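Local atomic coordinates of bile salt hydrolase/transferase (Clostridium perfringens, PDB entry 2BJF), a protein that hydrolyses the amide bond of glycine- and taurine-conjugated bile salts and can also act as an amine N-acyltransferase on bile acids. Residues Thr3-Glu8 with Ile170-Asn175; Lys97-Val102 with Asn125-Asp130; Glu118-Leu123 with Leu163-Asn168. All coordinates share one frame; numbering follows the deposited sequence. Where two conformers were deposited one is given.

Contact 1. Residues Thr3-Glu8 with Ile170-Asn175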
loop_
_atom_site.group_PDB
_atom_site.type_symbol
_atom_site.label_atom_id
_atom_site.label_comp_id
_atom_site.label_asym_id
_atom_site.label_seq_id
_atom_site.Cartn_x
_atom_site.Cartn_y
_atom_site.Cartn_z
ATOM N N THR A 3 2.330 -4.821 -21.096
ATOM C CA THR A 3 1.442 -3.674 -20.964
ATOM C C THR A 3 1.165 -3.080 -22.339
ATOM O O THR A 3 2.092 -2.703 -23.055
ATOM C CB THR A 3 2.025 -2.590 -20.027
ATOM O OG1 THR A 3 2.397 -3.181 -18.776
ATOM C CG2 THR A 3 1.004 -1.486 -19.778
ATOM N N GLY A 4 -0.115 -3.017 -22.697
ATOM C CA GLY A 4 -0.556 -2.388 -23.939
ATOM C C GLY A 4 -1.032 -0.972 -23.682
ATOM O O GLY A 4 -1.587 -0.680 -22.621
ATOM N N LEU A 5 -0.814 -0.094 -24.659
ATOM C CA LEU A 5 -1.147 1.324 -24.521
ATOM C C LEU A 5 -1.602 1.932 -25.843
ATOM O O LEU A 5 -0.981 1.710 -26.885
ATOM C CB LEU A 5 0.056 2.107 -23.971
ATOM C CG LEU A 5 -0.031 3.634 -23.836
ATOM C CD1 LEU A 5 -1.109 4.058 -22.842
ATOM C CD2 LEU A 5 1.319 4.221 -23.442
ATOM N N ALA A 6 -2.692 2.693 -25.784
ATOM C CA ALA A 6 -3.145 3.508 -26.911
ATOM C C ALA A 6 -3.159 4.973 -26.491
ATOM O O ALA A 6 -3.672 5.315 -25.424
ATOM C CB ALA A 6 -4.524 3.066 -27.376
ATOM N N LEU A 7 -2.593 5.835 -27.333
ATOM C CA LEU A 7 -2.413 7.243 -26.988
ATOM C C LEU A 7 -2.505 8.129 -28.228
ATOM O O LEU A 7 -1.856 7.855 -29.239
ATOM C CB LEU A 7 -1.055 7.427 -26.298
ATOM C CG LEU A 7 -0.746 8.656 -25.443
ATOM C CD1 LEU A 7 -1.610 8.704 -24.186
ATOM C CD2 LEU A 7 0.729 8.648 -25.072
ATOM N N GLU A 8 -3.321 9.180 -28.147
ATOM C CA GLU A 8 -3.449 10.148 -29.239
ATOM C C GLU A 8 -2.488 11.318 -29.044
ATOM O O GLU A 8 -2.408 11.893 -27.956
ATOM C CB GLU A 8 -4.890 10.659 -29.364
ATOM C CG GLU A 8 -5.122 11.554 -30.586
ATOM C CD GLU A 8 -6.509 12.176 -30.638
ATOM O OE1 GLU A 8 -7.325 11.938 -29.722
ATOM O OE2 GLU A 8 -6.784 12.910 -31.610
ATOM N N ILE A 170 -10.279 2.646 -21.298
ATOM C CA ILE A 170 -9.160 2.927 -20.397
ATOM C C ILE A 170 -7.900 3.237 -21.205
ATOM O O ILE A 170 -7.039 4.003 -20.762
ATOM C CB ILE A 170 -8.864 1.733 -19.438
ATOM C CG1 ILE A 170 -10.150 1.006 -19.004
ATOM C CG2 ILE A 170 -8.031 2.190 -18.232
ATOM C CD1 ILE A 170 -11.135 1.839 -18.198
ATOM N N GLY A 171 -7.801 2.629 -22.386
ATOM C CA GLY A 171 -6.658 2.817 -23.278
ATOM C C GLY A 171 -5.459 1.949 -22.941
ATOM O O GLY A 171 -4.367 2.148 -23.486
ATOM N N VAL A 172 -5.659 0.987 -22.041
ATOM C CA VAL A 172 -4.570 0.130 -21.566
ATOM C C VAL A 172 -4.993 -1.333 -21.409
ATOM O O VAL A 172 -6.185 -1.645 -21.337
ATOM C CB VAL A 172 -3.965 0.632 -20.213
ATOM C CG1 VAL A 172 -3.621 2.123 -20.267
ATOM C CG2 VAL A 172 -4.901 0.339 -19.047
ATOM N N LEU A 173 -4.000 -2.217 -21.355
ATOM C CA LEU A 173 -4.213 -3.631 -21.050
ATOM C C LEU A 173 -2.943 -4.200 -20.431
ATOM O O LEU A 173 -1.844 -3.778 -20.774
ATOM C CB LEU A 173 -4.573 -4.414 -22.319
ATOM C CG LEU A 173 -5.070 -5.858 -22.160
ATOM C CD1 LEU A 173 -6.412 -5.900 -21.436
ATOM C CD2 LEU A 173 -5.169 -6.555 -23.509
ATOM N N THR A 174 -3.092 -5.141 -19.503
ATOM C CA THR A 174 -1.936 -5.902 -19.030
ATOM C C THR A 174 -2.177 -7.403 -19.198
ATOM O O THR A 174 -2.316 -7.889 -20.322
ATOM C CB THR A 174 -1.508 -5.541 -17.576
ATOM O OG1 THR A 174 -2.583 -5.803 -16.666
ATOM C CG2 THR A 174 -1.085 -4.076 -17.476
ATOM N N ASN A 175 -2.233 -8.124 -18.084
ATOM C CA ASN A 175 -2.407 -9.569 -18.103
ATOM C C ASN A 175 -3.585 -9.968 -17.207
ATOM O O ASN A 175 -4.521 -9.181 -17.047
ATOM C CB ASN A 175 -1.093 -10.254 -17.710
ATOM C CG ASN A 175 0.104 -9.718 -18.495
ATOM O OD1 ASN A 175 0.903 -8.935 -17.975
ATOM N ND2 ASN A 175 0.216 -10.118 -19.756
#
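Leu5 carries its CG anti to the backbone N (chi1 176°) and Val172 its CG1 anti to its carbonyl carbon (chi1 -50°); on the sheet face these two residues share, Leu5 CD1 comes to 4.1 Å from Val172 CG1. At the end nearest the N-terminus, Thr3 and Thr174 lie side by side and point the same way, with Thr3 OG1 3.8 Å from Thr174 CG2. That is a van der Waals contact: Thr174 OG1 is hydrogen-bonded to the carbonyl of Pro225, and Thr3 OG1 makes a weak bond to Arg228.

The backbones hold the two strands together antiparallel. Gly4 and Leu173 form the hydrogen-bonded pair, with Gly4 N 2.7 Å from Leu173 O in a nearly straight bond (165° at the hydrogen) and Leu173 N 3.1 Å from Gly4 O. Leu5 and Val172 are the non-hydrogen-bonded pair beside it. Beyond them Ala6 N reaches Gly171 O at 2.9 Å. Each of the three accepting carbonyls also meets a CA-H, for example Thr3 CA at 3.3 Å from Leu173 O and Leu5 CA at 3.5 Å from Gly171 O, so each of these three oxygens takes one N-H bond and one longer CA-H contact.

All touching residues are buried, and helix 225-243 lies against Val172 and Thr174 while helix 249-257 packs on Thr3 and Leu5. Strand 3-8 follows directly on Cys2, the inferred nucleophile of this N-terminal nucleophile hydrolase. The register carries the opposing chain on to Asn175, whose OD1 is hydrogen-bonded to Cys2 N, whose ND2 is bonded to Asn82 O, and which touches bound taurine. The backbone ladder is therefore consistent with a role in fixing where the N-terminal amine and the product pocket stand relative to each other.

Contact 2. Residues Lys97-Val102 with Asn125-Asp130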
loop_
_atom_site.group_PDB
_atom_site.type_symbol
_atom_site.label_atom_id
_atom_site.label_comp_id
_atom_site.label_asym_id
_atom_site.label_seq_id
_atom_site.Cartn_x
_atom_site.Cartn_y
_atom_site.Cartn_z
ATOM N N LYS A 97 -18.900 -22.032 -36.185
ATOM C CA LYS A 97 -18.118 -20.876 -35.751
ATOM C C LYS A 97 -16.984 -20.563 -36.725
ATOM O O LYS A 97 -16.564 -21.424 -37.505
ATOM C CB LYS A 97 -17.541 -21.113 -34.347
ATOM C CG LYS A 97 -18.574 -21.231 -33.229
ATOM C CD LYS A 97 -18.997 -19.870 -32.692
ATOM C CE LYS A 97 -19.918 -20.016 -31.490
ATOM N NZ LYS A 97 -20.281 -18.693 -30.903
ATOM N N THR A 98 -16.507 -19.320 -36.681
ATOM C CA THR A 98 -15.275 -18.938 -37.357
ATOM C C THR A 98 -14.122 -19.324 -36.429
ATOM O O THR A 98 -13.836 -18.631 -35.450
ATOM C CB THR A 98 -15.239 -17.422 -37.673
ATOM O OG1 THR A 98 -16.371 -17.074 -38.482
ATOM C CG2 THR A 98 -13.960 -17.041 -38.415
ATOM N N ASN A 99 -13.486 -20.452 -36.736
ATOM C CA ASN A 99 -12.445 -21.012 -35.879
ATOM C C ASN A 99 -11.056 -20.497 -36.235
ATOM O O ASN A 99 -10.586 -20.662 -37.365
ATOM C CB ASN A 99 -12.486 -22.541 -35.913
ATOM C CG ASN A 99 -13.763 -23.101 -35.317
ATOM O OD1 ASN A 99 -13.951 -23.092 -34.099
ATOM N ND2 ASN A 99 -14.648 -23.599 -36.175
ATOM N N ILE A 100 -10.412 -19.864 -35.257
ATOM C CA ILE A 100 -9.104 -19.247 -35.447
ATOM C C ILE A 100 -8.097 -19.863 -34.474
ATOM O O ILE A 100 -8.295 -19.794 -33.261
ATOM C CB ILE A 100 -9.159 -17.713 -35.213
ATOM C CG1 ILE A 100 -10.348 -17.087 -35.952
ATOM C CG2 ILE A 100 -7.849 -17.054 -35.637
ATOM C CD1 ILE A 100 -10.950 -15.886 -35.247
ATOM N N PRO A 101 -7.023 -20.481 -35.001
ATOM C CA PRO A 101 -5.970 -21.012 -34.135
ATOM C C PRO A 101 -5.294 -19.896 -33.343
ATOM O O PRO A 101 -5.119 -18.792 -33.864
ATOM C CB PRO A 101 -4.982 -21.635 -35.126
ATOM C CG PRO A 101 -5.774 -21.874 -36.366
ATOM C CD PRO A 101 -6.735 -20.734 -36.424
ATOM N N VAL A 102 -4.925 -20.188 -32.095
ATOM C CA VAL A 102 -4.339 -19.190 -31.192
ATOM C C VAL A 102 -3.153 -18.451 -31.821
ATOM O O VAL A 102 -3.105 -17.218 -31.799
ATOM C CB VAL A 102 -3.903 -19.814 -29.836
ATOM C CG1 VAL A 102 -3.446 -18.731 -28.865
ATOM C CG2 VAL A 102 -5.033 -20.623 -29.221
ATOM N N ASN A 125 -19.203 -14.280 -34.135
ATOM C CA ASN A 125 -19.323 -15.723 -34.334
ATOM C C ASN A 125 -17.965 -16.437 -34.345
ATOM O O ASN A 125 -17.833 -17.536 -34.888
ATOM C CB ASN A 125 -20.106 -16.015 -35.620
ATOM C CG ASN A 125 -20.593 -17.453 -35.701
ATOM O OD1 ASN A 125 -21.074 -18.021 -34.717
ATOM N ND2 ASN A 125 -20.469 -18.049 -36.880
ATOM N N ALA A 126 -16.961 -15.814 -33.732
ATOM C CA ALA A 126 -15.612 -16.376 -33.726
ATOM C C ALA A 126 -15.343 -17.279 -32.524
ATOM O O ALA A 126 -15.996 -17.168 -31.482
ATOM C CB ALA A 126 -14.567 -15.268 -33.817
ATOM N N ASN A 127 -14.379 -18.180 -32.697
ATOM C CA ASN A 127 -13.913 -19.071 -31.643
ATOM C C ASN A 127 -12.415 -19.297 -31.794
ATOM O O ASN A 127 -11.933 -19.569 -32.893
ATOM C CB ASN A 127 -14.650 -20.412 -31.696
ATOM C CG ASN A 127 -14.099 -21.422 -30.703
ATOM O OD1 ASN A 127 -14.254 -21.269 -29.490
ATOM N ND2 ASN A 127 -13.450 -22.460 -31.215
ATOM N N ILE A 128 -11.683 -19.182 -30.690
ATOM C CA ILE A 128 -10.239 -19.389 -30.716
ATOM C C ILE A 128 -9.906 -20.818 -30.283
ATOM O O ILE A 128 -10.279 -21.253 -29.192
ATOM C CB ILE A 128 -9.490 -18.318 -29.886
ATOM C CG1 ILE A 128 -9.832 -16.923 -30.424
ATOM C CG2 ILE A 128 -7.983 -18.550 -29.943
ATOM C CD1 ILE A 128 -9.427 -15.772 -29.528
ATOM N N VAL A 129 -9.212 -21.539 -31.161
ATOM C CA VAL A 129 -8.954 -22.969 -30.982
ATOM C C VAL A 129 -7.470 -23.266 -30.725
ATOM O O VAL A 129 -6.591 -22.682 -31.362
ATOM C CB VAL A 129 -9.514 -23.801 -32.184
ATOM C CG1 VAL A 129 -8.955 -23.311 -33.519
ATOM C CG2 VAL A 129 -9.259 -25.287 -31.996
ATOM N N ASP A 130 -7.208 -24.175 -29.787
ATOM C CA ASP A 130 -5.844 -24.526 -29.389
ATOM C C ASP A 130 -5.205 -25.539 -30.347
ATOM O O ASP A 130 -4.880 -26.666 -29.960
ATOM C CB ASP A 130 -5.830 -25.047 -27.942
ATOM C CG ASP A 130 -4.443 -25.011 -27.306
ATOM O OD1 ASP A 130 -3.486 -24.511 -27.938
ATOM O OD2 ASP A 130 -4.314 -25.483 -26.157
HETATM O O HOH W 1 -18.605 -16.443 -30.651
#
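Lys97 lays its aliphatic chain over Asn125: Lys97 CD lies 3.4 Å from Asn125 OD1, the two side chains crossing at a slant, and equally close to the backbone O of Asn125. A bend at chi2 (-84°) sets CD there. Farther out, NZ donates to a water at 2.8 Å, and this water in turn donates to Ala126 O; Asn125 ND2 bonds instead to the carbonyl of Gly96.

Two amides meet on the face shared by Asn99 and Asn127, their planes 85° apart. Asn127 ND2 donates to Asn99 OD1 at 3.0 Å, in the plane of the Asn99 carbonyl. Both atoms have a further partner, Ser90 OG for ND2 and Ile94 N for OD1. On the other face Ile100 CD1 lies 3.9 Å from Ala126 CB. Past the end of the paired part, Val102 CG2 lies 3.7 Å from Ile128 CG2, these two side chains crossing at about a right angle.

Five backbone bonds, from Thr98 N to Asn125 O through Val102 N to Val129 O, give a parallel pair whose strand axes diverge by 31°. Helices 105-112 and 116-123 link the strands as a beta-alpha-beta crossover. Phe105 and Trp108 of helix 105-112 cover Ile100, while Ile128 meets Phe105, Trp144 of strand 142-147 and Leu163 of strand 163-167.

Contact 3. Residues Glu118-Leu123 with Leu163-Asn168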
loop_
_atom_site.group_PDB
_atom_site.type_symbol
_atom_site.label_atom_id
_atom_site.label_comp_id
_atom_site.label_asym_id
_atom_site.label_seq_id
_atom_site.Cartn_x
_atom_site.Cartn_y
_atom_site.Cartn_z
ATOM N N GLU A 118 -15.059 -3.372 -38.036
ATOM C CA GLU A 118 -15.062 -4.560 -38.894
ATOM C C GLU A 118 -14.698 -5.819 -38.111
ATOM O O GLU A 118 -15.315 -6.873 -38.294
ATOM C CB GLU A 118 -14.098 -4.389 -40.073
ATOM C CG GLU A 118 -14.646 -3.563 -41.229
ATOM C CD GLU A 118 -13.850 -3.732 -42.518
ATOM O OE1 GLU A 118 -14.210 -3.088 -43.525
ATOM O OE2 GLU A 118 -12.871 -4.511 -42.534
ATOM N N VAL A 119 -13.697 -5.694 -37.240
ATOM C CA VAL A 119 -13.231 -6.798 -36.393
ATOM C C VAL A 119 -14.315 -7.226 -35.399
ATOM O O VAL A 119 -14.578 -8.420 -35.240
ATOM C CB VAL A 119 -11.927 -6.424 -35.629
ATOM C CG1 VAL A 119 -11.523 -7.525 -34.660
ATOM C CG2 VAL A 119 -10.797 -6.154 -36.600
ATOM N N LYS A 120 -14.938 -6.244 -34.747
ATOM C CA LYS A 120 -16.018 -6.493 -33.786
ATOM C C LYS A 120 -17.130 -7.349 -34.387
ATOM O O LYS A 120 -17.613 -8.286 -33.749
ATOM C CB LYS A 120 -16.601 -5.174 -33.267
ATOM C CG LYS A 120 -15.757 -4.486 -32.198
ATOM C CD LYS A 120 -16.456 -3.252 -31.625
ATOM C CE LYS A 120 -17.506 -3.623 -30.581
ATOM N NZ LYS A 120 -18.130 -2.421 -29.948
ATOM N N GLU A 121 -17.518 -7.026 -35.618
ATOM C CA GLU A 121 -18.558 -7.771 -36.322
ATOM C C GLU A 121 -18.125 -9.211 -36.608
ATOM O O GLU A 121 -18.906 -10.148 -36.427
ATOM C CB GLU A 121 -18.950 -7.049 -37.616
ATOM C CG GLU A 121 -20.139 -7.659 -38.363
ATOM C CD GLU A 121 -21.463 -7.555 -37.610
ATOM O OE1 GLU A 121 -21.539 -6.857 -36.576
ATOM O OE2 GLU A 121 -22.439 -8.180 -38.068
ATOM N N ALA A 122 -16.875 -9.375 -37.036
ATOM C CA ALA A 122 -16.323 -10.689 -37.366
ATOM C C ALA A 122 -16.129 -11.587 -36.144
ATOM O O ALA A 122 -16.141 -12.813 -36.262
ATOM C CB ALA A 122 -15.015 -10.534 -38.121
ATOM N N LEU A 123 -15.952 -10.973 -34.975
ATOM C CA LEU A 123 -15.714 -11.719 -33.739
ATOM C C LEU A 123 -16.987 -12.251 -33.079
ATOM O O LEU A 123 -16.918 -13.113 -32.199
ATOM C CB LEU A 123 -14.913 -10.875 -32.741
ATOM C CG LEU A 123 -13.436 -10.628 -33.056
ATOM C CD1 LEU A 123 -12.855 -9.668 -32.042
ATOM C CD2 LEU A 123 -12.633 -11.927 -33.090
ATOM N N LEU A 163 -16.391 -16.128 -26.023
ATOM C CA LEU A 163 -15.405 -15.177 -26.531
ATOM C C LEU A 163 -15.871 -13.752 -26.239
ATOM O O LEU A 163 -16.780 -13.235 -26.900
ATOM C CB LEU A 163 -15.161 -15.377 -28.034
ATOM C CG LEU A 163 -14.149 -14.444 -28.716
ATOM C CD1 LEU A 163 -12.739 -14.666 -28.189
ATOM C CD2 LEU A 163 -14.177 -14.621 -30.222
ATOM N N ASN A 164 -15.247 -13.125 -25.245
ATOM C CA ASN A 164 -15.608 -11.772 -24.832
ATOM C C ASN A 164 -14.890 -10.696 -25.639
ATOM O O ASN A 164 -13.680 -10.778 -25.865
ATOM C CB ASN A 164 -15.331 -11.569 -23.338
ATOM C CG ASN A 164 -16.249 -12.391 -22.450
ATOM O OD1 ASN A 164 -15.792 -13.065 -21.526
ATOM N ND2 ASN A 164 -17.549 -12.336 -22.720
ATOM N N VAL A 165 -15.650 -9.692 -26.072
ATOM C CA VAL A 165 -15.098 -8.532 -26.773
ATOM C C VAL A 165 -15.525 -7.277 -26.011
ATOM O O VAL A 165 -16.689 -6.871 -26.068
ATOM C CB VAL A 165 -15.554 -8.457 -28.259
ATOM C CG1 VAL A 165 -14.959 -7.230 -28.946
ATOM C CG2 VAL A 165 -15.162 -9.720 -29.015
ATOM N N PHE A 166 -14.581 -6.684 -25.283
ATOM C CA PHE A 166 -14.855 -5.509 -24.456
ATOM C C PHE A 166 -14.494 -4.219 -25.177
ATOM O O PHE A 166 -13.464 -4.146 -25.849
ATOM C CB PHE A 166 -14.040 -5.551 -23.159
ATOM C CG PHE A 166 -14.269 -6.772 -22.314
ATOM C CD1 PHE A 166 -15.359 -6.846 -21.451
ATOM C CD2 PHE A 166 -13.368 -7.833 -22.350
ATOM C CE1 PHE A 166 -15.562 -7.970 -20.653
ATOM C CE2 PHE A 166 -13.562 -8.960 -21.554
ATOM C CZ PHE A 166 -14.663 -9.029 -20.705
ATOM N N ASP A 167 -15.332 -3.198 -25.017
ATOM C CA ASP A 167 -14.944 -1.836 -25.369
ATOM C C ASP A 167 -13.936 -1.350 -24.333
ATOM O O ASP A 167 -14.199 -1.415 -23.128
ATOM C CB ASP A 167 -16.160 -0.904 -25.395
ATOM C CG ASP A 167 -17.034 -1.104 -26.623
ATOM O OD1 ASP A 167 -16.617 -1.813 -27.564
ATOM O OD2 ASP A 167 -18.146 -0.538 -26.649
ATOM N N ASN A 168 -12.781 -0.883 -24.803
ATOM C CA ASN A 168 -11.717 -0.420 -23.915
ATOM C C ASN A 168 -11.650 1.103 -23.855
ATOM O O ASN A 168 -11.056 1.745 -24.726
ATOM C CB ASN A 168 -10.365 -1.011 -24.336
ATOM C CG ASN A 168 -9.255 -0.734 -23.325
ATOM O OD1 ASN A 168 -9.374 0.143 -22.469
ATOM N ND2 ASN A 168 -8.169 -1.489 -23.426
HETATM O O HOH W 2 -17.934 -12.971 -29.616
#
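Lys120 NZ donates to Asp167 OD1 at 2.9 Å, a salt bridge that uses the syn lone pair of the carboxylate oxygen. The lysine chain is bent at chi3 (80°), a turn that places CE 3.6 Å from the same oxygen, and the two side chains cross at about a right angle. Asp167 is exposed and Lys120 partly so, which leaves the ion pair on the solvent side of the contact.

Deeper in, the apolar part rests on Leu123, which is buried. Its CD1 lies 3.8 Å from Val165 CG2, again with the side chains roughly perpendicular, and Val165 CG2 also touches Leu123 CB. Leu163 CD2 approaches the backbone, 3.7 Å from Leu123 O. One water donates to both Leu123 O, at 2.8 Å, and Leu163 O, at 3.0 Å, joining the backbone of Leu123 to that of Leu163.

The axes of helix 118-123 and strand 163-167 run 9.9 Å apart at 154°, close to antiparallel. Strand 163-167 pairs with strand 153-158, whose Val156 also touches Leu123. Leu123 also meets Phe105 and Trp108 of helix 105-112, while Phe166 and Asn168 of the strand segment contact helix 179-186.

In the fold
Contact 1 is core, its touching residues all buried and its centre about 7 Å from that of the chain. Contact 2 is partly buried and contact 3 is at the surface. Chemistry follows place: contact 1 is mostly backbone bonding, contact 2 adds an amide pair and a lysine to its ladder, and contact 3 exchanges the ladder for a salt bridge, a bridging water and a small apolar patch. Contacts 2 and 3 touch through Leu163, whose CD2 lies 3.4 Å from Ala126 O, and strand 126-129 follows helix 116-123 in the chain. Contact 3 adjoins contact 1 in sequence, the Asn168 side chain bonding forward to Ile170 N, Gly171 N and Val172 O.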